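Local coordinates for protein TipC2 (PDB 6DHX) that probably protects its bacterium as an immunity protein, neutralising an antibacterial toxin exported by the type VII secretion system, at residues P100-R105 with I123-G128. Sequence-based numbering, arbitrary orientation.
Sequences PNVRVR and IALEKG
Arg103 NH2 is gripped by two carboxylates, through salt bridges to Glu95 and Asp131 on the flanking strands. The backbone beneath is held doubly as well. Ala124 O takes the backbone N of Arg103 at 2.9 Å, in the plane of the carbonyl, and a weaker contact from the CA-H of Val102; Arg103 O likewise takes Ala124 N at 2.8 Å and the CA-H of Ile123. This reciprocal exchange is the signature of an antiparallel hydrogen-bonded pair, here Arg103 with Ala124, set between the non-hydrogen-bonded pairs Val102–Leu125 and Val104–Ile123. Just before strand 102-111, Asn101, in a left-handed conformation (phi 66°), offers its O to Glu126 N at 2.8 Å, with the CA-H of Leu125 as a weaker second contact; the hydrogen bond is nearly straight, although the donor stands above the carbonyl plane.

The side chains illustrate how a pairing can be reinforced diagonally. Arg103 bends at chi3 (-54°), which carries its guanidinium over the neighbouring strand, with Ala124 CB beneath one face, 3.6 Å from NH2. Arg103 NH1 forms a salt bridge of 2.9 Å to Glu126 OE2; this oxygen lies in the guanidinium plane and accepts through its anti lone pair. The carboxylate is turned 32° from the guanidinium, and the two chains cross almost perpendicularly. Arg103 thus meets three acids, and its positive charge probably helps keep them ionised.

The other face is apolar: Val102 CG2 lies beside Leu125 CD2 at 3.7 Å, while its CG1 meets Ile123 CG2. Helix 137-146 packs on this side, Tyr143 touching Val102, Ile123 and Leu125, and Leu144 touching Val104. On the arginine side Tyr133 adjoins Arg103 and Ala124, and strands 89-99 and 130-134 flank the hairpin of strands 102-111 and 116-127.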
loop_
_atom_site.group_PDB
_atom_site.type_symbol
_atom_site.label_atom_id
_atom_site.label_comp_id
_atom_site.label_asym_id
_atom_site.label_seq_id
_atom_site.Cartn_x
_atom_site.Cartn_y
_atom_site.Cartn_z
ATOM N N PRO A 100 -19.158 -10.784 7.901
ATOM C CA PRO A 100 -20.202 -10.406 6.934
ATOM C C PRO A 100 -20.324 -8.889 6.879
ATOM O O PRO A 100 -20.534 -8.236 7.901
ATOM C CB PRO A 100 -21.465 -11.074 7.493
ATOM C CG PRO A 100 -21.233 -11.154 8.967
ATOM C CD PRO A 100 -19.722 -11.285 9.169
ATOM N N ASN A 101 -20.120 -8.334 5.683
ATOM C CA ASN A 101 -20.201 -6.890 5.428
ATOM C C ASN A 101 -19.111 -6.093 6.149
ATOM O O ASN A 101 -19.272 -4.899 6.395
ATOM C CB ASN A 101 -21.582 -6.342 5.793
ATOM C CG ASN A 101 -22.697 -7.080 5.082
ATOM O OD1 ASN A 101 -22.799 -7.032 3.856
ATOM N ND2 ASN A 101 -23.538 -7.771 5.846
ATOM N N VAL A 102 -17.981 -6.703 6.477
ATOM C CA VAL A 102 -16.919 -5.977 7.183
ATOM C C VAL A 102 -15.582 -6.371 6.578
ATOM O O VAL A 102 -15.307 -7.563 6.421
ATOM C CB VAL A 102 -16.921 -6.257 8.702
ATOM C CG1 VAL A 102 -15.779 -5.480 9.381
ATOM C CG2 VAL A 102 -18.289 -5.883 9.346
ATOM N N ARG A 103 -14.751 -5.374 6.230
ATOM C CA ARG A 103 -13.408 -5.614 5.708
ATOM C C ARG A 103 -12.403 -4.876 6.569
ATOM O O ARG A 103 -12.691 -3.794 7.099
ATOM C CB ARG A 103 -13.241 -5.146 4.228
ATOM C CG ARG A 103 -14.361 -5.691 3.275
ATOM C CD ARG A 103 -13.966 -5.434 1.810
ATOM N NE ARG A 103 -13.633 -4.033 1.514
ATOM C CZ ARG A 103 -14.550 -3.091 1.264
ATOM N NH1 ARG A 103 -15.841 -3.401 1.301
ATOM N NH2 ARG A 103 -14.172 -1.842 0.988
ATOM N N VAL A 104 -11.235 -5.461 6.721
ATOM C CA VAL A 104 -10.100 -4.757 7.292
ATOM C C VAL A 104 -9.273 -4.172 6.156
ATOM O O VAL A 104 -9.181 -4.735 5.065
ATOM C CB VAL A 104 -9.267 -5.703 8.177
ATOM C CG1 VAL A 104 -8.534 -6.753 7.297
ATOM C CG2 VAL A 104 -8.301 -4.947 9.029
ATOM N N ARG A 105 -8.729 -2.990 6.386
ATOM C CA ARG A 105 -7.872 -2.332 5.410
ATOM C C ARG A 105 -6.549 -2.094 6.094
ATOM O O ARG A 105 -6.507 -1.433 7.133
ATOM C CB ARG A 105 -8.457 -1.003 4.967
ATOM C CG ARG A 105 -9.948 -0.979 4.793
ATOM C CD ARG A 105 -10.398 0.480 4.620
ATOM N NE ARG A 105 -10.282 0.974 3.238
ATOM C CZ ARG A 105 -9.183 1.460 2.656
ATOM N NH1 ARG A 105 -9.244 1.884 1.395
ATOM N NH2 ARG A 105 -8.027 1.486 3.296
ATOM N N ILE A 123 -11.176 0.020 9.053
ATOM C CA ILE A 123 -12.292 -0.878 8.836
ATOM C C ILE A 123 -13.178 -0.291 7.746
ATOM O O ILE A 123 -13.343 0.929 7.659
ATOM C CB ILE A 123 -13.094 -1.087 10.149
ATOM C CG1 ILE A 123 -12.229 -1.838 11.177
ATOM C CG2 ILE A 123 -14.377 -1.778 9.880
ATOM C CD1 ILE A 123 -11.994 -3.340 10.817
ATOM N N ALA A 124 -13.730 -1.153 6.898
ATOM C CA ALA A 124 -14.796 -0.778 5.974
ATOM C C ALA A 124 -16.050 -1.577 6.300
ATOM O O ALA A 124 -15.990 -2.806 6.425
ATOM C CB ALA A 124 -14.377 -1.030 4.511
ATOM N N LEU A 125 -17.178 -0.876 6.455
ATOM C CA LEU A 125 -18.487 -1.493 6.639
ATOM C C LEU A 125 -19.257 -1.417 5.337
ATOM O O LEU A 125 -19.409 -0.332 4.771
ATOM C CB LEU A 125 -19.287 -0.790 7.731
ATOM C CG LEU A 125 -18.664 -0.749 9.110
ATOM C CD1 LEU A 125 -19.684 -0.161 10.101
ATOM C CD2 LEU A 125 -18.239 -2.148 9.513
ATOM N N GLU A 126 -19.741 -2.556 4.862
ATOM C CA GLU A 126 -20.463 -2.586 3.599
ATOM C C GLU A 126 -21.949 -2.486 3.887
ATOM O O GLU A 126 -22.523 -3.384 4.511
ATOM C CB GLU A 126 -20.170 -3.861 2.826
ATOM C CG GLU A 126 -18.714 -4.081 2.562
ATOM C CD GLU A 126 -18.465 -5.500 2.093
ATOM O OE1 GLU A 126 -19.442 -6.278 2.045
ATOM O OE2 GLU A 126 -17.305 -5.827 1.767
ATOM N N LYS A 127 -22.564 -1.399 3.452
ATOM C CA LYS A 127 -23.997 -1.181 3.624
ATOM C C LYS A 127 -24.644 -1.165 2.240
ATOM O O LYS A 127 -25.087 -0.121 1.748
ATOM C CB LYS A 127 -24.258 0.109 4.407
ATOM N N GLY A 128 -24.676 -2.336 1.607
ATOM C CA GLY A 128 -25.201 -2.481 0.267
ATOM C C GLY A 128 -24.321 -1.852 -0.796
ATOM O O GLY A 128 -23.256 -2.380 -1.138
#